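PDB 2FQP: hypothetical protein BP2299 from Bordetella pertussis Tohama I, which is of unknown function but folds as a small cupin domain, a double-stranded beta-helix, that binds a zinc ion through three histidines. Local coordinates for residues L50-P55 and H77-P82; P5-T10 and G29-H34. All blocks are in the same frame, centred on the assembly; numbering follows the deposited sequence.

Overall arrangement
Both contacts lead to the same zinc ion, contact 1 through H77 and contact 2 through H34, with three waters common to the two. Contact 1 is the more buried: neighbouring antiparallel strands of the four-stranded sheet meet along their backbones, apolar side chains packing on both of its faces. Contact 2 lies at the surface, where the lead-in to strand 8-14 meets the loop between strands 18-25 and 34-35 through two backbone hydrogen bonds and little side-chain packing. Their centres are about 10 Å apart, and they touch directly: the amide of N78 reaches the carboxylate of E30, and N81 N probably hydrogen-bonds to G29 O.

Contact 1: L50-P55 and H77-P82; sequences LLLETP and HNVINP. With ZN (zinc ion), chain E.
E53 and N78 face each other as a hydrogen-bonded pair and are joined a second time through their side chains: ND2 of N78 gives a nearly straight bond of 2.9 Å to OE1 of E53. The donor lies above the carboxylate plane, 44° out of it, while OE1 sits in the plane of the amide. The two side chains run side by side on a sheet of the cupin double-stranded beta-helix, where strands 48-54 and 76-80 are antiparallel neighbours. Four backbone hydrogen bonds hold them, two in the pair E53 and N78 and two in the pair L51 and I80; L51 N reaches I80 O at 2.8 Å. The non-hydrogen-bonded pair L52 and V79 lies between.

On the face of E53 and N78, CD1 of I80 also packs against the carboxylate carbon, 3.6 Å from CD of E53, and CB of L51 meets CB of I80. N78 ND2 has a second acceptor in E30 OE1, so the amide ties this strand pair to the loop before strand 34-35.

On the other face L50, L52 and V79 pack together beside the H77 ring. CD2 of L52 lies 3.8 Å from CG2 of V79, and CD1 of L50 comes as close to CG1 of the same valine. H77 has CG between its backbone N and carbonyl carbon (chi1 62°), and its ring takes CG2 of V79 over the centre of one face. H34 and H36 complete the protein ligands of the zinc ion, which H77 NE2 binds at 2.3 Å.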
ATOM      1  N   LEU A  50      -2.648  16.439   0.623  1.00 12.91           N
ATOM      2  CA  LEU A  50      -3.720  16.251   1.568  1.00 13.77           C
ATOM      3  C   LEU A  50      -3.598  17.361   2.582  1.00 16.48           C
ATOM      4  O   LEU A  50      -2.490  17.848   2.833  1.00 13.49           O
ATOM      5  CB  LEU A  50      -3.628  14.899   2.280  1.00 15.58           C
ATOM      6  CG  LEU A  50      -4.069  13.669   1.470  1.00 15.36           C
ATOM      7  CD1 LEU A  50      -4.035  12.503   2.388  1.00 16.99           C
ATOM      8  CD2 LEU A  50      -5.410  13.808   0.813  1.00 17.81           C
ATOM      9  N   LEU A  51      -4.739  17.768   3.140  1.00 12.82           N
ATOM     10  CA  LEU A  51      -4.754  18.809   4.140  1.00 15.48           C
ATOM     11  C   LEU A  51      -5.045  18.096   5.444  1.00 14.10           C
ATOM     12  O   LEU A  51      -6.077  17.422   5.563  1.00 14.23           O
ATOM     13  CB  LEU A  51      -5.821  19.849   3.800  1.00 13.72           C
ATOM     14  CG  LEU A  51      -6.027  20.984   4.805  1.00 18.46           C
ATOM     15  CD1 LEU A  51      -4.738  21.715   5.050  1.00 23.70           C
ATOM     16  CD2 LEU A  51      -7.079  21.949   4.283  1.00 25.99           C
ATOM     17  N   LEU A  52      -4.125  18.194   6.391  1.00 12.15           N
ATOM     18  CA  LEU A  52      -4.262  17.484   7.670  1.00 12.51           C
ATOM     19  C   LEU A  52      -4.572  18.467   8.779  1.00 12.58           C
ATOM     20  O   LEU A  52      -3.800  19.400   9.034  1.00 11.16           O
ATOM     21  CB  LEU A  52      -3.005  16.701   8.005  1.00 14.73           C
ATOM     22  CG  LEU A  52      -2.463  15.778   6.921  1.00 20.52           C
ATOM     23  CD1 LEU A  52      -1.037  15.326   7.269  1.00 28.21           C
ATOM     24  CD2 LEU A  52      -3.405  14.613   6.751  1.00 24.43           C
ATOM     25  N   GLU A  53      -5.724  18.273   9.420  1.00 13.26           N
ATOM     26  CA  GLU A  53      -6.163  19.132  10.553  1.00 13.49           C
ATOM     27  C   GLU A  53      -5.936  18.390  11.844  1.00 13.76           C
ATOM     28  O   GLU A  53      -6.440  17.302  12.028  1.00 15.17           O
ATOM     29  CB  GLU A  53      -7.638  19.447  10.437  1.00 15.77           C
ATOM     30  CG  GLU A  53      -7.947  20.248   9.185  1.00 14.25           C
ATOM     31  CD  GLU A  53      -9.390  20.740   9.098  1.00 18.25           C
ATOM     32  OE1 GLU A  53     -10.340  20.008   9.487  1.00 14.86           O
ATOM     33  OE2 GLU A  53      -9.570  21.859   8.584  1.00 20.87           O
ATOM     34  N   THR A  54      -5.129  18.963  12.706  1.00 15.60           N
ATOM     35  CA  THR A  54      -4.807  18.364  13.968  1.00 15.48           C
ATOM     36  C   THR A  54      -5.164  19.394  15.011  1.00 17.01           C
ATOM     37  O   THR A  54      -5.538  20.526  14.687  1.00 15.10           O
ATOM     38  CB  THR A  54      -3.314  17.998  14.005  1.00 16.39           C
ATOM     39  OG1 THR A  54      -2.534  19.192  13.851  1.00 15.46           O
ATOM     40  CG2 THR A  54      -2.988  17.047  12.894  1.00 19.64           C
ATOM     41  N   PRO A  55      -5.164  18.986  16.276  1.00 17.25           N
ATOM     42  CA  PRO A  55      -5.522  19.921  17.315  1.00 17.93           C
ATOM     43  C   PRO A  55      -4.753  21.264  17.261  1.00 16.78           C
ATOM     44  O   PRO A  55      -5.311  22.289  17.580  1.00 17.05           O
ATOM     45  CB  PRO A  55      -5.202  19.139  18.589  1.00 15.44           C
ATOM     46  CG  PRO A  55      -5.462  17.738  18.244  1.00 18.53           C
ATOM     47  CD  PRO A  55      -4.898  17.635  16.816  1.00 16.80           C
ATOM     48  N   HIS A  77      -6.934  13.357  14.038  1.00 13.17           N
ATOM     49  CA  HIS A  77      -7.019  14.344  12.977  1.00 12.83           C
ATOM     50  C   HIS A  77      -8.250  14.202  12.085  1.00 11.85           C
ATOM     51  O   HIS A  77      -9.000  13.247  12.195  1.00 12.28           O
ATOM     52  CB  HIS A  77      -5.764  14.267  12.089  1.00 16.50           C
ATOM     53  CG  HIS A  77      -5.582  12.957  11.384  1.00 13.73           C
ATOM     54  ND1 HIS A  77      -4.439  12.680  10.661  1.00 11.97           N
ATOM     55  CD2 HIS A  77      -6.361  11.856  11.291  1.00 17.22           C
ATOM     56  CE1 HIS A  77      -4.535  11.479  10.127  1.00 19.84           C
ATOM     57  NE2 HIS A  77      -5.682  10.945  10.498  1.00 23.06           N
ATOM     58  N   ASN A  78      -8.415  15.200  11.217  1.00  9.37           N
ATOM     59  CA  ASN A  78      -9.343  15.209  10.133  1.00  9.43           C
ATOM     60  C   ASN A  78      -8.479  15.330   8.875  1.00 11.88           C
ATOM     61  O   ASN A  78      -7.531  16.091   8.837  1.00 11.35           O
ATOM     62  CB  ASN A  78     -10.345  16.356  10.208  1.00 11.12           C
ATOM     63  CG  ASN A  78     -11.306  16.374   8.995  1.00 14.23           C
ATOM     64  OD1 ASN A  78     -11.746  15.329   8.559  1.00 14.72           O
ATOM     65  ND2 ASN A  78     -11.582  17.577   8.443  1.00 15.57           N
ATOM     66  N   VAL A  79      -8.797  14.560   7.848  1.00 10.58           N
ATOM     67  CA  VAL A  79      -8.007  14.591   6.647  1.00 10.22           C
ATOM     68  C   VAL A  79      -8.893  15.011   5.495  1.00  9.86           C
ATOM     69  O   VAL A  79      -9.929  14.439   5.319  1.00 11.77           O
ATOM     70  CB  VAL A  79      -7.470  13.182   6.305  1.00  9.87           C
ATOM     71  CG1 VAL A  79      -6.695  13.182   5.004  1.00  9.66           C
ATOM     72  CG2 VAL A  79      -6.573  12.690   7.412  1.00 11.27           C
ATOM     73  N   ILE A  80      -8.419  15.949   4.705  1.00 10.01           N
ATOM     74  CA  ILE A  80      -9.181  16.582   3.654  1.00 11.22           C
ATOM     75  C   ILE A  80      -8.432  16.471   2.335  1.00 10.21           C
ATOM     76  O   ILE A  80      -7.212  16.654   2.273  1.00 11.11           O
ATOM     77  CB  ILE A  80      -9.432  18.091   3.965  1.00 11.92           C
ATOM     78  CG1 ILE A  80     -10.371  18.267   5.160  1.00 17.79           C
ATOM     79  CG2 ILE A  80     -10.041  18.837   2.772  1.00 13.78           C
ATOM     80  CD1 ILE A  80     -10.299  19.672   5.754  1.00 15.12           C
ATOM     81  N   ASN A  81      -9.167  16.200   1.262  1.00 10.43           N
ATOM     82  CA  ASN A  81      -8.656  16.242  -0.100  1.00 11.80           C
ATOM     83  C   ASN A  81      -8.979  17.625  -0.706  1.00 12.57           C
ATOM     84  O   ASN A  81     -10.123  17.865  -1.092  1.00 12.80           O
ATOM     85  CB  ASN A  81      -9.348  15.176  -0.947  1.00 13.28           C
ATOM     86  CG  ASN A  81      -8.965  15.244  -2.388  1.00  6.78           C
ATOM     87  OD1 ASN A  81      -7.921  15.807  -2.755  1.00 10.92           O
ATOM     88  ND2 ASN A  81      -9.803  14.646  -3.247  1.00  9.12           N
ATOM     89  N   PRO A  82      -7.980  18.507  -0.801  1.00 12.70           N
ATOM     90  CA  PRO A  82      -8.265  19.874  -1.247  1.00 13.57           C
ATOM     91  C   PRO A  82      -8.316  20.028  -2.777  1.00 17.75           C
ATOM     92  O   PRO A  82      -8.495  21.144  -3.283  1.00 19.34           O
ATOM     93  CB  PRO A  82      -7.078  20.641  -0.700  1.00 15.93           C
ATOM     94  CG  PRO A  82      -5.935  19.673  -0.819  1.00 16.33           C
ATOM     95  CD  PRO A  82      -6.537  18.322  -0.486  1.00 10.95           C
TER
HETATM   96 ZN    ZN E 100      -6.549   8.959   9.763  1.00 22.09          ZN
HETATM   97  O   HOH W   1      -7.630   7.273   8.456  1.00 31.37           O
HETATM   98  O   HOH W   2      -7.432   9.635   7.789  1.00 21.41           O
HETATM   99  O   HOH W   3      -5.236   8.471   8.288  1.00 16.44           O

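Contact 2: P5-T10 and G29-H34; sequences PGAIPT and GETGWH. With ZN (zinc ion), chain E.
G29 meets P5 where the approach to strand 8-14 runs beside the loop leading to the first zinc histidines of the cupin double-stranded beta-helix. Its CA lies 3.2 Å from P5 O in a CA-H...O contact, and CG of the proline ring packs against the same CA.

E30 makes the two hydrogen bonds of the contact with its backbone. Its N donates to P5 O at 2.9 Å, nearly along the C=O axis, and its O accepts from A7 N, which stands above the carbonyl plane, 47° out of it. G6 lies between these partners and is bridged to E30, adding a CA-H...O contact to the same oxygen. CB of E30 points away from P5-T10, and OE1 accepts from N78 ND2 on strand 76-80.

At T31 the packing is looser, CB of A7 coming 4.5 Å from CG2; F25 of strand 18-25 touches both side chains. T31 OG1 donates to G32 O and also takes the backbone N-H of V79, so the hydroxyl joins the loop to strand 76-80.

G32 has a positive phi, which favours glycine here, and its O is gripped twice, by T31 OG1 and by H34 ND1. The side chain of W33 packs on N78 and P55.

H34 ends the segment at the metal. Its ND1 donates to G32 O at 2.9 Å, with the oxygen in the ring plane; this bond and the zinc bond at NE2 together set the ring's rotation. NE2, the other ring nitrogen, binds the zinc ion at 2.0 Å.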
ATOM      1  N   PRO A   5     -18.082  16.510   1.376  1.00 14.43           N
ATOM      2  CA  PRO A   5     -18.466  15.123   1.144  1.00 15.94           C
ATOM      3  C   PRO A   5     -17.594  14.142   1.956  1.00 15.29           C
ATOM      4  O   PRO A   5     -16.462  14.455   2.278  1.00 13.73           O
ATOM      5  CB  PRO A   5     -18.254  14.950  -0.363  1.00 18.11           C
ATOM      6  CG  PRO A   5     -17.384  16.089  -0.800  1.00 19.11           C
ATOM      7  CD  PRO A   5     -17.633  17.199   0.159  1.00 15.15           C
ATOM      8  N   GLY A   6     -18.136  12.986   2.304  1.00 14.06           N
ATOM      9  CA  GLY A   6     -17.386  11.985   3.041  1.00 12.74           C
ATOM     10  C   GLY A   6     -16.452  11.198   2.134  1.00 10.30           C
ATOM     11  O   GLY A   6     -16.808  10.802   0.999  1.00 11.96           O
ATOM     12  N   ALA A   7     -15.251  10.930   2.643  1.00 15.03           N
ATOM     13  CA  ALA A   7     -14.388   9.915   2.065  1.00 14.04           C
ATOM     14  C   ALA A   7     -14.994   8.528   2.319  1.00 15.89           C
ATOM     15  O   ALA A   7     -15.584   8.273   3.377  1.00 13.69           O
ATOM     16  CB  ALA A   7     -12.922  10.016   2.646  1.00 16.13           C
ATOM     17  N   ILE A   8     -14.838   7.635   1.350  1.00 13.79           N
ATOM     18  CA  ILE A   8     -15.510   6.344   1.379  1.00 13.40           C
ATOM     19  C   ILE A   8     -14.516   5.246   1.665  1.00 12.65           C
ATOM     20  O   ILE A   8     -13.558   5.066   0.894  1.00 11.00           O
ATOM     21  CB  ILE A   8     -16.220   5.991   0.089  1.00 13.37           C
ATOM     22  CG1 ILE A   8     -17.245   7.086  -0.278  1.00 18.87           C
ATOM     23  CG2 ILE A   8     -16.881   4.591   0.248  1.00 16.46           C
ATOM     24  CD1 ILE A   8     -16.667   8.138  -1.231  1.00 26.28           C
ATOM     25  N   PRO A   9     -14.724   4.524   2.782  1.00 13.13           N
ATOM     26  CA  PRO A   9     -13.832   3.395   3.108  1.00 13.04           C
ATOM     27  C   PRO A   9     -14.337   2.066   2.542  1.00 15.02           C
ATOM     28  O   PRO A   9     -15.533   1.788   2.643  1.00 16.33           O
ATOM     29  CB  PRO A   9     -13.858   3.377   4.628  1.00 13.60           C
ATOM     30  CG  PRO A   9     -15.260   3.919   4.983  1.00 11.79           C
ATOM     31  CD  PRO A   9     -15.732   4.754   3.835  1.00 11.22           C
ATOM     32  N   THR A  10     -13.451   1.293   1.903  1.00 13.44           N
ATOM     33  CA  THR A  10     -13.730  -0.086   1.535  1.00 11.08           C
ATOM     34  C   THR A  10     -12.703  -1.004   2.182  1.00 12.04           C
ATOM     35  O   THR A  10     -11.510  -0.879   1.909  1.00 12.77           O
ATOM     36  CB  THR A  10     -13.690  -0.262   0.036  1.00 13.01           C
ATOM     37  OG1 THR A  10     -14.667   0.617  -0.540  1.00 13.12           O
ATOM     38  CG2 THR A  10     -13.980  -1.704  -0.347  1.00 15.06           C
ATOM     39  N   GLY A  29     -13.268  16.304  -0.353  1.00 13.16           N
ATOM     40  CA  GLY A  29     -13.860  15.390   0.602  1.00 11.02           C
ATOM     41  C   GLY A  29     -13.016  15.292   1.858  1.00 11.12           C
ATOM     42  O   GLY A  29     -11.855  15.678   1.857  1.00 12.69           O
ATOM     43  N   GLU A  30     -13.608  14.754   2.917  1.00 11.57           N
ATOM     44  CA  GLU A  30     -12.896  14.566   4.206  1.00 11.35           C
ATOM     45  C   GLU A  30     -13.282  13.291   4.971  1.00 11.54           C
ATOM     46  O   GLU A  30     -14.347  12.726   4.781  1.00 10.53           O
ATOM     47  CB  GLU A  30     -13.132  15.773   5.126  1.00 11.57           C
ATOM     48  CG  GLU A  30     -14.567  15.846   5.634  1.00 12.94           C
ATOM     49  CD  GLU A  30     -14.861  17.080   6.490  1.00 13.52           C
ATOM     50  OE1 GLU A  30     -13.931  17.895   6.740  1.00 14.02           O
ATOM     51  OE2 GLU A  30     -16.040  17.224   6.864  1.00 13.55           O
ATOM     52  N   THR A  31     -12.424  12.883   5.900  1.00 10.70           N
ATOM     53  CA  THR A  31     -12.711  11.742   6.780  1.00 12.38           C
ATOM     54  C   THR A  31     -13.687  11.996   7.902  1.00 13.16           C
ATOM     55  O   THR A  31     -14.368  11.048   8.355  1.00 13.81           O
ATOM     56  CB  THR A  31     -11.432  11.191   7.452  1.00 15.10           C
ATOM     57  OG1 THR A  31     -10.727  12.275   8.060  1.00  9.75           O
ATOM     58  CG2 THR A  31     -10.557  10.520   6.435  1.00 12.92           C
ATOM     59  N   GLY A  32     -13.703  13.238   8.385  1.00 11.36           N
ATOM     60  CA  GLY A  32     -14.220  13.580   9.714  1.00 13.94           C
ATOM     61  C   GLY A  32     -13.130  13.290  10.721  1.00 11.79           C
ATOM     62  O   GLY A  32     -12.178  12.541  10.435  1.00 12.74           O
ATOM     63  N   TRP A  33     -13.231  13.896  11.884  1.00 11.51           N
ATOM     64  CA  TRP A  33     -12.259  13.649  12.930  1.00 11.71           C
ATOM     65  C   TRP A  33     -12.324  12.186  13.358  1.00 12.84           C
ATOM     66  O   TRP A  33     -13.388  11.617  13.481  1.00 13.56           O
ATOM     67  CB  TRP A  33     -12.540  14.532  14.135  1.00 12.22           C
ATOM     68  CG  TRP A  33     -11.361  14.692  15.043  1.00 15.68           C
ATOM     69  CD1 TRP A  33     -11.026  13.909  16.113  1.00 21.93           C
ATOM     70  CD2 TRP A  33     -10.363  15.714  14.961  1.00 15.47           C
ATOM     71  NE1 TRP A  33      -9.868  14.384  16.708  1.00 16.73           N
ATOM     72  CE2 TRP A  33      -9.462  15.509  16.032  1.00 19.14           C
ATOM     73  CE3 TRP A  33     -10.170  16.804  14.120  1.00 18.91           C
ATOM     74  CZ2 TRP A  33      -8.358  16.323  16.240  1.00 23.06           C
ATOM     75  CZ3 TRP A  33      -9.051  17.637  14.351  1.00 18.13           C
ATOM     76  CH2 TRP A  33      -8.178  17.378  15.390  1.00 16.70           C
ATOM     77  N   HIS A  34     -11.173  11.625  13.655  1.00 12.98           N
ATOM     78  CA  HIS A  34     -11.042  10.263  14.141  1.00 13.05           C
ATOM     79  C   HIS A  34      -9.723  10.106  14.917  1.00 14.02           C
ATOM     80  O   HIS A  34      -8.799  10.926  14.790  1.00 13.02           O
ATOM     81  CB  HIS A  34     -11.126   9.267  12.973  1.00 14.74           C
ATOM     82  CG  HIS A  34     -10.077   9.456  11.927  1.00 12.02           C
ATOM     83  ND1 HIS A  34     -10.159  10.470  10.997  1.00 10.30           N
ATOM     84  CD2 HIS A  34      -8.931   8.780  11.654  1.00 16.01           C
ATOM     85  CE1 HIS A  34      -9.116  10.396  10.178  1.00 12.18           C
ATOM     86  NE2 HIS A  34      -8.366   9.373  10.544  1.00 11.84           N
TER
HETATM   87 ZN    ZN E 100      -6.549   8.959   9.763  1.00 22.09          ZN
HETATM   88  O   HOH W   1      -7.630   7.273   8.456  1.00 31.37           O
HETATM   89  O   HOH W   2      -7.432   9.635   7.789  1.00 21.41           O
HETATM   90  O   HOH W   3      -5.236   8.471   8.288  1.00 16.44           O